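PDB 2BJ0: acetylcholine-binding protein from Bulinus truncatus, which probably binds acetylcholine and related nicotinic ligands between the subunits of a pentamer resembling the extracellular part of nicotinic receptors. Local coordinates for residues Leu29-Met34 with Asp192-Thr197; Val48-Gln53 with Leu85-Ala90; Leu75-Met80 with Val110-Ser115. All coordinates share one frame; numbering follows the deposited sequence.

Interaction 1 of 3, residues Leu29-Met34 with Asp192-Thr197; sequences LNFKLM and DDIEIT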
ATOM      1  N   LEU A  29      21.215 -19.674   0.684  1.00 27.94           N
ATOM      2  CA  LEU A  29      21.085 -18.329   1.271  1.00 27.21           C
ATOM      3  C   LEU A  29      22.376 -17.888   1.899  1.00 27.55           C
ATOM      4  O   LEU A  29      23.030 -18.666   2.609  1.00 26.27           O
ATOM      5  CB  LEU A  29      20.045 -18.319   2.391  1.00 27.15           C
ATOM      6  CG  LEU A  29      18.614 -18.661   2.024  1.00 26.63           C
ATOM      7  CD1 LEU A  29      17.694 -18.533   3.250  1.00 25.82           C
ATOM      8  CD2 LEU A  29      18.185 -17.751   0.871  1.00 29.22           C
ATOM      9  N   ASN A  30      22.744 -16.649   1.616  1.00 27.09           N
ATOM     10  CA  ASN A  30      23.797 -15.917   2.309  1.00 27.04           C
ATOM     11  C   ASN A  30      23.174 -14.580   2.687  1.00 27.13           C
ATOM     12  O   ASN A  30      22.146 -14.223   2.125  1.00 26.94           O
ATOM     13  CB  ASN A  30      25.026 -15.731   1.417  1.00 26.68           C
ATOM     14  CG  ASN A  30      25.949 -16.964   1.428  1.00 30.33           C
ATOM     15  OD1 ASN A  30      26.296 -17.494   0.381  1.00 31.70           O
ATOM     16  ND2 ASN A  30      26.306 -17.438   2.626  1.00 29.72           N
ATOM     17  N   PHE A  31      23.775 -13.859   3.627  1.00 26.73           N
ATOM     18  CA  PHE A  31      23.195 -12.632   4.131  1.00 27.51           C
ATOM     19  C   PHE A  31      24.261 -11.590   4.283  1.00 27.90           C
ATOM     20  O   PHE A  31      25.428 -11.905   4.511  1.00 28.64           O
ATOM     21  CB  PHE A  31      22.491 -12.851   5.488  1.00 26.39           C
ATOM     22  CG  PHE A  31      21.351 -13.813   5.435  1.00 26.53           C
ATOM     23  CD1 PHE A  31      20.068 -13.377   5.105  1.00 23.90           C
ATOM     24  CD2 PHE A  31      21.542 -15.151   5.740  1.00 24.14           C
ATOM     25  CE1 PHE A  31      19.008 -14.246   5.050  1.00 26.33           C
ATOM     26  CE2 PHE A  31      20.481 -16.028   5.695  1.00 28.07           C
ATOM     27  CZ  PHE A  31      19.196 -15.578   5.350  1.00 28.42           C
ATOM     28  N   LYS A  32      23.850 -10.339   4.164  1.00 27.25           N
ATOM     29  CA  LYS A  32      24.700  -9.216   4.460  1.00 27.17           C
ATOM     30  C   LYS A  32      23.948  -8.332   5.448  1.00 27.11           C
ATOM     31  O   LYS A  32      22.911  -7.737   5.094  1.00 26.54           O
ATOM     32  CB  LYS A  32      25.016  -8.413   3.185  1.00 27.42           C
ATOM     33  CG  LYS A  32      25.766  -9.193   2.092  1.00 28.96           C
ATOM     34  CD  LYS A  32      27.246  -9.274   2.447  1.00 31.70           C
ATOM     35  CE  LYS A  32      27.870 -10.457   1.791  1.00 35.16           C
ATOM     36  NZ  LYS A  32      29.308 -10.581   2.164  1.00 35.58           N
ATOM     37  N   LEU A  33      24.462  -8.230   6.674  1.00 26.33           N
ATOM     38  CA  LEU A  33      23.916  -7.299   7.633  1.00 26.69           C
ATOM     39  C   LEU A  33      24.544  -5.943   7.342  1.00 26.70           C
ATOM     40  O   LEU A  33      25.736  -5.781   7.519  1.00 26.87           O
ATOM     41  CB  LEU A  33      24.133  -7.762   9.090  1.00 26.50           C
ATOM     42  CG  LEU A  33      23.600  -6.870  10.223  1.00 28.42           C
ATOM     43  CD1 LEU A  33      22.077  -6.718  10.128  1.00 27.93           C
ATOM     44  CD2 LEU A  33      23.956  -7.412  11.604  1.00 28.13           C
ATOM     45  N   MET A  34      23.723  -5.001   6.853  1.00 25.33           N
ATOM     46  CA  MET A  34      24.197  -3.701   6.361  1.00 24.27           C
ATOM     47  C   MET A  34      24.231  -2.599   7.412  1.00 24.02           C
ATOM     48  O   MET A  34      25.115  -1.728   7.393  1.00 23.30           O
ATOM     49  CB  MET A  34      23.324  -3.236   5.189  1.00 24.23           C
ATOM     50  CG  MET A  34      23.212  -4.244   4.055  1.00 25.71           C
ATOM     51  SD  MET A  34      24.784  -4.566   3.235  1.00 29.77           S
ATOM     52  CE  MET A  34      25.100  -2.977   2.466  1.00 27.24           C
ATOM     53  N   ASP A 192      13.225 -26.490   6.965  1.00 37.14           N
ATOM     54  CA  ASP A 192      14.543 -25.909   7.169  1.00 35.11           C
ATOM     55  C   ASP A 192      14.483 -24.428   7.544  1.00 35.31           C
ATOM     56  O   ASP A 192      13.649 -23.677   7.030  1.00 34.13           O
ATOM     57  CB  ASP A 192      15.351 -26.014   5.904  1.00 34.48           C
ATOM     58  CG  ASP A 192      15.731 -27.447   5.561  1.00 33.92           C
ATOM     59  OD1 ASP A 192      15.483 -28.374   6.363  1.00 30.31           O
ATOM     60  OD2 ASP A 192      16.252 -27.719   4.482  1.00 29.27           O
ATOM     61  N   ASP A 193      15.385 -24.006   8.420  1.00 34.53           N
ATOM     62  CA  ASP A 193      15.601 -22.583   8.601  1.00 35.48           C
ATOM     63  C   ASP A 193      17.075 -22.274   8.720  1.00 34.69           C
ATOM     64  O   ASP A 193      17.880 -23.150   9.063  1.00 34.13           O
ATOM     65  CB  ASP A 193      14.790 -22.015   9.764  1.00 35.83           C
ATOM     66  CG  ASP A 193      15.224 -22.552  11.093  1.00 39.94           C
ATOM     67  OD1 ASP A 193      16.183 -22.005  11.686  1.00 44.43           O
ATOM     68  OD2 ASP A 193      14.637 -23.506  11.645  1.00 44.47           O
ATOM     69  N   ILE A 194      17.443 -21.051   8.377  1.00 33.27           N
ATOM     70  CA  ILE A 194      18.768 -20.570   8.721  1.00 32.83           C
ATOM     71  C   ILE A 194      18.585 -19.507   9.788  1.00 33.05           C
ATOM     72  O   ILE A 194      17.695 -18.640   9.692  1.00 32.87           O
ATOM     73  CB  ILE A 194      19.520 -20.045   7.484  1.00 32.73           C
ATOM     74  CG1 ILE A 194      19.780 -21.213   6.538  1.00 32.18           C
ATOM     75  CG2 ILE A 194      20.847 -19.343   7.887  1.00 32.48           C
ATOM     76  CD1 ILE A 194      20.489 -20.861   5.250  1.00 30.99           C
ATOM     77  N   GLU A 195      19.407 -19.591  10.822  1.00 32.59           N
ATOM     78  CA  GLU A 195      19.345 -18.653  11.913  1.00 33.20           C
ATOM     79  C   GLU A 195      20.586 -17.779  11.926  1.00 32.72           C
ATOM     80  O   GLU A 195      21.710 -18.286  12.074  1.00 32.75           O
ATOM     81  CB  GLU A 195      19.212 -19.419  13.223  1.00 33.70           C
ATOM     82  CG  GLU A 195      19.199 -18.522  14.454  1.00 39.91           C
ATOM     83  CD  GLU A 195      18.311 -19.068  15.569  1.00 46.77           C
ATOM     84  OE1 GLU A 195      17.386 -19.884  15.280  1.00 49.39           O
ATOM     85  OE2 GLU A 195      18.538 -18.669  16.741  1.00 51.45           O
ATOM     86  N   ILE A 196      20.384 -16.470  11.797  1.00 31.06           N
ATOM     87  CA  ILE A 196      21.470 -15.521  11.942  1.00 31.16           C
ATOM     88  C   ILE A 196      21.613 -15.093  13.396  1.00 30.95           C
ATOM     89  O   ILE A 196      20.643 -14.694  14.020  1.00 31.36           O
ATOM     90  CB  ILE A 196      21.270 -14.280  11.044  1.00 31.04           C
ATOM     91  CG1 ILE A 196      21.129 -14.696   9.583  1.00 31.53           C
ATOM     92  CG2 ILE A 196      22.439 -13.333  11.185  1.00 31.34           C
ATOM     93  CD1 ILE A 196      20.534 -13.603   8.734  1.00 33.66           C
ATOM     94  N   THR A 197      22.827 -15.184  13.926  1.00 29.62           N
ATOM     95  CA  THR A 197      23.118 -14.723  15.268  1.00 29.25           C
ATOM     96  C   THR A 197      24.181 -13.627  15.172  1.00 29.55           C
ATOM     97  O   THR A 197      25.201 -13.808  14.518  1.00 30.29           O
ATOM     98  CB  THR A 197      23.611 -15.912  16.142  1.00 29.16           C
ATOM     99  OG1 THR A 197      22.551 -16.877  16.262  1.00 28.50           O
ATOM    100  CG2 THR A 197      23.823 -15.462  17.562  1.00 30.03           C
TER

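Interaction 2 of 3, residues Val48-Gln53 with Leu85-Ala90; sequences VVLWTQ and LSFYNA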
ATOM      1  N   VAL A  48      17.080  -3.908  11.501  1.00 23.44           N
ATOM      2  CA  VAL A  48      18.305  -4.019  10.744  1.00 23.38           C
ATOM      3  C   VAL A  48      17.989  -3.800   9.273  1.00 23.43           C
ATOM      4  O   VAL A  48      16.857  -3.981   8.850  1.00 22.65           O
ATOM      5  CB  VAL A  48      18.954  -5.447  10.907  1.00 23.51           C
ATOM      6  CG1 VAL A  48      19.301  -5.731  12.353  1.00 24.16           C
ATOM      7  CG2 VAL A  48      18.058  -6.524  10.353  1.00 24.43           C
ATOM      8  N   VAL A  49      18.997  -3.391   8.502  1.00 23.66           N
ATOM      9  CA  VAL A  49      18.973  -3.581   7.050  1.00 22.95           C
ATOM     10  C   VAL A  49      19.783  -4.822   6.684  1.00 23.68           C
ATOM     11  O   VAL A  49      20.946  -4.965   7.077  1.00 23.38           O
ATOM     12  CB  VAL A  49      19.487  -2.354   6.317  1.00 24.07           C
ATOM     13  CG1 VAL A  49      19.509  -2.589   4.789  1.00 25.47           C
ATOM     14  CG2 VAL A  49      18.599  -1.161   6.646  1.00 20.61           C
ATOM     15  N   LEU A  50      19.161  -5.689   5.897  1.00 24.86           N
ATOM     16  CA  LEU A  50      19.686  -7.012   5.599  1.00 24.83           C
ATOM     17  C   LEU A  50      19.491  -7.296   4.110  1.00 25.54           C
ATOM     18  O   LEU A  50      18.368  -7.158   3.585  1.00 25.88           O
ATOM     19  CB  LEU A  50      18.913  -8.032   6.443  1.00 25.53           C
ATOM     20  CG  LEU A  50      19.264  -9.525   6.383  1.00 24.09           C
ATOM     21  CD1 LEU A  50      20.622  -9.813   7.078  1.00 24.32           C
ATOM     22  CD2 LEU A  50      18.157 -10.380   6.997  1.00 23.30           C
ATOM     23  N   TRP A  51      20.569  -7.653   3.403  1.00 24.63           N
ATOM     24  CA  TRP A  51      20.413  -8.285   2.095  1.00 24.57           C
ATOM     25  C   TRP A  51      20.379  -9.783   2.283  1.00 25.62           C
ATOM     26  O   TRP A  51      21.211 -10.316   3.010  1.00 25.62           O
ATOM     27  CB  TRP A  51      21.591  -7.967   1.182  1.00 24.28           C
ATOM     28  CG  TRP A  51      21.855  -6.531   0.928  1.00 23.70           C
ATOM     29  CD1 TRP A  51      21.114  -5.433   1.359  1.00 24.24           C
ATOM     30  CD2 TRP A  51      22.929  -6.002   0.148  1.00 23.72           C
ATOM     31  NE1 TRP A  51      21.678  -4.273   0.872  1.00 23.87           N
ATOM     32  CE2 TRP A  51      22.786  -4.588   0.129  1.00 24.05           C
ATOM     33  CE3 TRP A  51      24.012  -6.578  -0.544  1.00 25.77           C
ATOM     34  CZ2 TRP A  51      23.686  -3.756  -0.534  1.00 22.98           C
ATOM     35  CZ3 TRP A  51      24.905  -5.732  -1.219  1.00 25.61           C
ATOM     36  CH2 TRP A  51      24.725  -4.347  -1.208  1.00 26.45           C
ATOM     37  N   THR A  52      19.410 -10.437   1.644  1.00 25.91           N
ATOM     38  CA  THR A  52      19.278 -11.885   1.582  1.00 26.31           C
ATOM     39  C   THR A  52      19.695 -12.257   0.190  1.00 27.31           C
ATOM     40  O   THR A  52      19.119 -11.759  -0.756  1.00 27.47           O
ATOM     41  CB  THR A  52      17.810 -12.335   1.786  1.00 25.91           C
ATOM     42  OG1 THR A  52      17.457 -12.177   3.162  1.00 26.31           O
ATOM     43  CG2 THR A  52      17.658 -13.872   1.590  1.00 25.89           C
ATOM     44  N   GLN A  53      20.705 -13.112   0.053  1.00 26.38           N
ATOM     45  CA  GLN A  53      21.167 -13.496  -1.263  1.00 28.03           C
ATOM     46  C   GLN A  53      20.711 -14.903  -1.504  1.00 27.94           C
ATOM     47  O   GLN A  53      21.300 -15.827  -0.960  1.00 26.66           O
ATOM     48  CB  GLN A  53      22.703 -13.407  -1.362  1.00 27.75           C
ATOM     49  CG  GLN A  53      23.292 -12.111  -0.827  1.00 29.57           C
ATOM     50  CD  GLN A  53      24.820 -12.027  -0.909  1.00 31.70           C
ATOM     51  OE1 GLN A  53      25.365 -10.932  -0.906  1.00 36.81           O
ATOM     52  NE2 GLN A  53      25.503 -13.175  -0.981  1.00 36.29           N
ATOM     53  N   LEU A  85      10.357 -17.072   1.419  1.00 25.36           N
ATOM     54  CA  LEU A  85      11.099 -16.879   2.670  1.00 25.56           C
ATOM     55  C   LEU A  85      10.382 -15.911   3.589  1.00 26.61           C
ATOM     56  O   LEU A  85       9.956 -14.834   3.157  1.00 25.65           O
ATOM     57  CB  LEU A  85      12.502 -16.345   2.405  1.00 25.72           C
ATOM     58  CG  LEU A  85      13.401 -17.245   1.565  1.00 26.10           C
ATOM     59  CD1 LEU A  85      14.590 -16.420   1.186  1.00 26.46           C
ATOM     60  CD2 LEU A  85      13.788 -18.514   2.340  1.00 26.99           C
ATOM     61  N   SER A  86      10.205 -16.318   4.834  1.00 25.59           N
ATOM     62  CA  SER A  86       9.667 -15.441   5.843  1.00 26.01           C
ATOM     63  C   SER A  86      10.666 -15.371   6.968  1.00 26.28           C
ATOM     64  O   SER A  86      11.446 -16.334   7.212  1.00 25.60           O
ATOM     65  CB  SER A  86       8.307 -15.943   6.370  1.00 26.07           C
ATOM     66  OG  SER A  86       7.311 -15.979   5.343  1.00 27.62           O
ATOM     67  N   PHE A  87      10.651 -14.248   7.659  1.00 25.67           N
ATOM     68  CA  PHE A  87      11.360 -14.117   8.924  1.00 26.14           C
ATOM     69  C   PHE A  87      10.422 -14.581  10.019  1.00 26.43           C
ATOM     70  O   PHE A  87       9.461 -13.873  10.369  1.00 26.79           O
ATOM     71  CB  PHE A  87      11.780 -12.684   9.162  1.00 26.12           C
ATOM     72  CG  PHE A  87      12.733 -12.160   8.121  1.00 27.62           C
ATOM     73  CD1 PHE A  87      14.087 -12.427   8.206  1.00 25.72           C
ATOM     74  CD2 PHE A  87      12.272 -11.373   7.065  1.00 27.58           C
ATOM     75  CE1 PHE A  87      14.977 -11.952   7.246  1.00 28.15           C
ATOM     76  CE2 PHE A  87      13.170 -10.899   6.093  1.00 29.64           C
ATOM     77  CZ  PHE A  87      14.524 -11.188   6.194  1.00 29.08           C
ATOM     78  N   TYR A  88      10.710 -15.758  10.569  1.00 26.09           N
ATOM     79  CA  TYR A  88       9.858 -16.409  11.550  1.00 25.88           C
ATOM     80  C   TYR A  88       9.665 -15.590  12.824  1.00 25.28           C
ATOM     81  O   TYR A  88       8.630 -15.725  13.494  1.00 24.89           O
ATOM     82  CB  TYR A  88      10.421 -17.795  11.874  1.00 27.53           C
ATOM     83  CG  TYR A  88       9.893 -18.874  10.950  1.00 29.29           C
ATOM     84  CD1 TYR A  88      10.225 -18.898   9.585  1.00 29.85           C
ATOM     85  CD2 TYR A  88       9.002 -19.842  11.435  1.00 31.63           C
ATOM     86  CE1 TYR A  88       9.706 -19.889   8.732  1.00 31.45           C
ATOM     87  CE2 TYR A  88       8.477 -20.832  10.609  1.00 32.91           C
ATOM     88  CZ  TYR A  88       8.829 -20.861   9.266  1.00 32.66           C
ATOM     89  OH  TYR A  88       8.263 -21.861   8.476  1.00 33.63           O
ATOM     90  N   ASN A  89      10.651 -14.763  13.172  1.00 23.59           N
ATOM     91  CA  ASN A  89      10.551 -13.969  14.386  1.00 24.50           C
ATOM     92  C   ASN A  89      10.323 -12.480  14.102  1.00 23.93           C
ATOM     93  O   ASN A  89      10.597 -11.643  14.934  1.00 24.38           O
ATOM     94  CB  ASN A  89      11.757 -14.181  15.316  1.00 24.22           C
ATOM     95  CG  ASN A  89      13.095 -13.767  14.703  1.00 25.84           C
ATOM     96  OD1 ASN A  89      13.371 -13.941  13.506  1.00 26.41           O
ATOM     97  ND2 ASN A  89      13.962 -13.240  15.558  1.00 26.37           N
ATOM     98  N   ALA A  90       9.848 -12.163  12.913  1.00 23.62           N
ATOM     99  CA  ALA A  90       9.626 -10.762  12.565  1.00 23.78           C
ATOM    100  C   ALA A  90       8.403 -10.267  13.309  1.00 23.44           C
ATOM    101  O   ALA A  90       7.461 -11.033  13.572  1.00 23.18           O
ATOM    102  CB  ALA A  90       9.430 -10.597  11.076  1.00 24.09           C
TER

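Interaction 3 of 3, residues Leu75-Met80 with Val110-Ser115; sequences LPVSKM and VIYVPS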
ATOM      1  N   LEU A  75      14.721 -10.146 -14.646  1.00 26.94           N
ATOM      2  CA  LEU A  75      13.279 -10.167 -14.835  1.00 27.05           C
ATOM      3  C   LEU A  75      12.570  -9.792 -13.546  1.00 26.79           C
ATOM      4  O   LEU A  75      13.100 -10.017 -12.446  1.00 27.33           O
ATOM      5  CB  LEU A  75      12.819 -11.543 -15.300  1.00 27.37           C
ATOM      6  CG  LEU A  75      13.459 -12.072 -16.597  1.00 28.68           C
ATOM      7  CD1 LEU A  75      13.471 -13.612 -16.595  1.00 28.45           C
ATOM      8  CD2 LEU A  75      12.717 -11.493 -17.790  1.00 28.14           C
ATOM      9  N   PRO A  76      11.366  -9.234 -13.669  1.00 26.53           N
ATOM     10  CA  PRO A  76      10.563  -8.955 -12.510  1.00 26.10           C
ATOM     11  C   PRO A  76      10.264 -10.272 -11.827  1.00 25.01           C
ATOM     12  O   PRO A  76      10.018 -11.285 -12.486  1.00 24.61           O
ATOM     13  CB  PRO A  76       9.245  -8.366 -13.098  1.00 25.82           C
ATOM     14  CG  PRO A  76       9.621  -7.878 -14.467  1.00 26.02           C
ATOM     15  CD  PRO A  76      10.669  -8.881 -14.923  1.00 26.91           C
ATOM     16  N   VAL A  77      10.320 -10.225 -10.515  1.00 24.62           N
ATOM     17  CA  VAL A  77       9.964 -11.283  -9.624  1.00 25.41           C
ATOM     18  C   VAL A  77       8.614 -11.905  -9.903  1.00 25.90           C
ATOM     19  O   VAL A  77       8.445 -13.104  -9.706  1.00 25.42           O
ATOM     20  CB  VAL A  77      10.073 -10.743  -8.179  1.00 25.05           C
ATOM     21  CG1 VAL A  77       9.016 -11.263  -7.272  1.00 28.46           C
ATOM     22  CG2 VAL A  77      11.462 -11.016  -7.633  1.00 26.92           C
ATOM     23  N   SER A  78       7.643 -11.116 -10.363  1.00 26.70           N
ATOM     24  CA  SER A  78       6.320 -11.645 -10.673  1.00 27.68           C
ATOM     25  C   SER A  78       6.314 -12.636 -11.848  1.00 28.41           C
ATOM     26  O   SER A  78       5.311 -13.301 -12.074  1.00 29.29           O
ATOM     27  CB  SER A  78       5.380 -10.491 -11.018  1.00 28.54           C
ATOM     28  OG  SER A  78       5.866  -9.848 -12.179  1.00 29.79           O
ATOM     29  N   LYS A  79       7.410 -12.729 -12.603  1.00 28.11           N
ATOM     30  CA  LYS A  79       7.465 -13.586 -13.799  1.00 28.72           C
ATOM     31  C   LYS A  79       7.808 -15.058 -13.516  1.00 28.80           C
ATOM     32  O   LYS A  79       7.687 -15.890 -14.398  1.00 29.34           O
ATOM     33  CB  LYS A  79       8.445 -13.020 -14.830  1.00 28.90           C
ATOM     34  CG  LYS A  79       7.951 -11.674 -15.402  1.00 32.18           C
ATOM     35  CD  LYS A  79       6.588 -11.839 -16.018  1.00 37.36           C
ATOM     36  CE  LYS A  79       5.793 -10.533 -15.948  1.00 42.84           C
ATOM     37  NZ  LYS A  79       4.412 -10.757 -16.446  1.00 45.46           N
ATOM     38  N   MET A  80       8.225 -15.376 -12.304  1.00 27.71           N
ATOM     39  CA  MET A  80       8.547 -16.776 -11.989  1.00 28.68           C
ATOM     40  C   MET A  80       8.315 -17.092 -10.527  1.00 27.36           C
ATOM     41  O   MET A  80       8.112 -16.185  -9.728  1.00 28.37           O
ATOM     42  CB  MET A  80       9.993 -17.059 -12.363  1.00 27.44           C
ATOM     43  CG  MET A  80      10.959 -16.241 -11.567  1.00 29.77           C
ATOM     44  SD  MET A  80      12.648 -16.862 -11.749  1.00 33.86           S
ATOM     45  CE  MET A  80      12.948 -16.203 -13.388  1.00 32.85           C
ATOM     46  N   VAL A 110      19.372 -18.990 -10.861  1.00 29.88           N
ATOM     47  CA  VAL A 110      18.673 -17.722 -10.603  1.00 29.19           C
ATOM     48  C   VAL A 110      19.220 -17.116  -9.342  1.00 28.93           C
ATOM     49  O   VAL A 110      19.455 -17.827  -8.380  1.00 29.02           O
ATOM     50  CB  VAL A 110      17.138 -17.918 -10.417  1.00 29.10           C
ATOM     51  CG1 VAL A 110      16.462 -16.575 -10.218  1.00 27.76           C
ATOM     52  CG2 VAL A 110      16.508 -18.645 -11.640  1.00 26.64           C
ATOM     53  N   ILE A 111      19.428 -15.807  -9.347  1.00 27.82           N
ATOM     54  CA  ILE A 111      19.849 -15.105  -8.156  1.00 28.86           C
ATOM     55  C   ILE A 111      18.813 -14.026  -7.848  1.00 27.94           C
ATOM     56  O   ILE A 111      18.323 -13.338  -8.773  1.00 26.83           O
ATOM     57  CB  ILE A 111      21.272 -14.470  -8.327  1.00 29.32           C
ATOM     58  CG1 ILE A 111      22.295 -15.560  -8.711  1.00 31.95           C
ATOM     59  CG2 ILE A 111      21.683 -13.814  -7.008  1.00 30.39           C
ATOM     60  CD1 ILE A 111      23.757 -15.068  -9.149  1.00 31.34           C
ATOM     61  N   TYR A 112      18.475 -13.916  -6.561  1.00 26.87           N
ATOM     62  CA  TYR A 112      17.569 -12.928  -6.041  1.00 26.07           C
ATOM     63  C   TYR A 112      18.166 -12.347  -4.739  1.00 25.97           C
ATOM     64  O   TYR A 112      18.511 -13.090  -3.812  1.00 25.91           O
ATOM     65  CB  TYR A 112      16.207 -13.584  -5.815  1.00 26.89           C
ATOM     66  CG  TYR A 112      15.120 -12.683  -5.257  1.00 27.22           C
ATOM     67  CD1 TYR A 112      14.898 -11.396  -5.772  1.00 29.16           C
ATOM     68  CD2 TYR A 112      14.304 -13.136  -4.234  1.00 28.50           C
ATOM     69  CE1 TYR A 112      13.882 -10.562  -5.242  1.00 27.38           C
ATOM     70  CE2 TYR A 112      13.299 -12.338  -3.689  1.00 31.39           C
ATOM     71  CZ  TYR A 112      13.077 -11.058  -4.207  1.00 31.64           C
ATOM     72  OH  TYR A 112      12.057 -10.303  -3.646  1.00 32.32           O
ATOM     73  N   VAL A 113      18.305 -11.018  -4.694  1.00 25.09           N
ATOM     74  CA  VAL A 113      18.943 -10.342  -3.579  1.00 23.95           C
ATOM     75  C   VAL A 113      18.073  -9.188  -3.152  1.00 24.17           C
ATOM     76  O   VAL A 113      18.343  -8.068  -3.516  1.00 23.52           O
ATOM     77  CB  VAL A 113      20.362  -9.807  -3.924  1.00 23.81           C
ATOM     78  CG1 VAL A 113      21.054  -9.240  -2.648  1.00 24.04           C
ATOM     79  CG2 VAL A 113      21.231 -10.899  -4.539  1.00 22.18           C
ATOM     80  N   PRO A 114      17.041  -9.462  -2.367  1.00 24.32           N
ATOM     81  CA  PRO A 114      16.260  -8.388  -1.778  1.00 24.16           C
ATOM     82  C   PRO A 114      17.001  -7.647  -0.626  1.00 23.93           C
ATOM     83  O   PRO A 114      17.566  -8.297   0.245  1.00 24.17           O
ATOM     84  CB  PRO A 114      15.005  -9.112  -1.237  1.00 24.30           C
ATOM     85  CG  PRO A 114      15.370 -10.550  -1.078  1.00 25.02           C
ATOM     86  CD  PRO A 114      16.547 -10.805  -1.990  1.00 23.15           C
ATOM     87  N   SER A 115      17.010  -6.311  -0.631  1.00 22.77           N
ATOM     88  CA  SER A 115      17.397  -5.594   0.574  1.00 21.96           C
ATOM     89  C   SER A 115      16.143  -5.285   1.394  1.00 23.26           C
ATOM     90  O   SER A 115      15.204  -4.619   0.853  1.00 22.36           O
ATOM     91  CB  SER A 115      18.150  -4.316   0.221  1.00 20.92           C
ATOM     92  OG  SER A 115      18.541  -3.639   1.425  1.00 22.15           O
TER

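Interaction 1 of 3, residues Leu29-Met34 with Asp192-Thr197
F31 places CG anti to its own carbonyl carbon (chi1 -62°), and I196 sets CG1 in the same position, then extends its chain so that CD1 reaches the ring. The contact is a CH-pi one: I196 CD1 is 3.5 Å from the centroid of the F31 ring and 17° off the ring normal, so it lies over a face, though displaced toward the rim. The displacement favours CG, since I196 CD1 comes within 3.4 Å of F31 CG. I194 uses its two branches differently. Its CG2 approaches F31 CE2 at 4.0 Å from an oblique direction, while I194 CD1 lies 3.9 Å from L29 CB. All four residues are buried and no hydrogen bond crosses between the segments. Around them, T52 and Q177 also pack on F31, and L151 touches both L29 and I194. Trimming F31 to an alanine here would probably leave the I196 methyl without an aromatic face and open a gap between the layers. The strands belong to different sheets, and their segment axes pass 9.5 Å apart at 22°, the spacing and shallow twist of facing sheets in an immunoglobulin-like beta sandwich.

Interaction 2 of 3, residues Val48-Gln53 with Leu85-Ala90
L50 and F87 form the tighter half of this contact, with L50 CD2 only 3.6 Å from F87 CE1 and 3.8 Å from F87 CZ. The methyl approaches the ring obliquely, and the two side chains run past each other in opposite directions. On L50, CG stands anti to the backbone N (chi1 -178°), which turns the branch toward F87, so that CD2 ends against the ring. I137, V139, Q116 and V118 also pack on F87, so its ring is held from several sides and both it and L50 are buried.

The looser half lies toward the start of 85-90. There T52 CG2 meets L85 CD1 at 4.0 Å, a single methyl-to-methyl approach, and T52 OG1 stands 4.3 Å from F87 CZ, a distant approach. L85 is partly exposed, unlike the other three touching residues. The short segment axes are 11.2 Å apart at 151°, a separation that side chains alone bridge.

Beyond F87 the chain leaves the strand in a type I turn closed by A90 N to F87 O at 3.1 Å. From this turn the N89 side chain bonds to R136 O and K138 N of strand 133-141, and Y88 meets the ring of W142. On the opposite face of 48-53, W51 makes an edge-to-face contact with W142 of a second subunit, an aromatic grouping consistent with the interface pocket of this receptor family. Between the segments themselves, the chemistry is essentially apolar, with the T52 hydroxyl the one polar group near the ring: with no hydrogen bond across them, the sheets are held here by fit, and hydrogen bonding runs within each sheet, as between L50 and Q116, and in the turn.

Interaction 3 of 3, residues Leu75-Met80 with Val110-Ser115
V77 and Y112 meet where a short 3-10 turn, following strand 72-76, folds over the edge of the curled sheet of this immunoglobulin-like domain. Strand 101-105 pairs with both strand 72-76 and strand 109-121, so the contact reaches past it, and V102 touches V77, M80 and V110.

Two apolar contacts join the segments. In the first, V77 CG2 comes to 3.4 Å from Y112 CE1, approaching the ring obliquely while the two side chains cross at about a right angle. The chi1 of V77, 143°, is far from a staggered value, which may reflect some strain in this close fit. In the second, M80 SD lies 4.1 Å from V110 CG1, the two side chains running alongside in opposite senses. Y61 touches both M80 and V110.

Hydrogen bonds work within and around the segments instead. K79 N to P76 O, at 3.0 Å, closes the turn, with a weak bond from M80 N to V77 O beside it. The hydroxyl of Y112 pairs with D100 OD1, and V77 shares a backbone bond with D100, so this one residue is tied to both sides of the contact. The Y112 ring is also covered on one face, where P114 CD stands 3.8 Å above its plane, over the centre.

Interactions 1 and 2 are both buried and share the core between the two sheets: strands 25-40 and 45-57 are neighbours, joined by N30 O to Q53 N and V49 O to M34 N, both 2.8 Å and probable hydrogen bonds, and each reaches across to the other sheet. Interaction 3, only partly buried, lies farther from the chain centre and stays within the strand 45-57 sheet, linked to interaction 2 by a probable bond from T52 N to P114 O. A CH-pi contact marks interaction 1, oblique methyl-to-ring packing interactions 2 and 3, and sulfur enters only in the last. Interactions 2 and 3 both pack on a second subunit, whereas interaction 1 has a weak bond there, from K32.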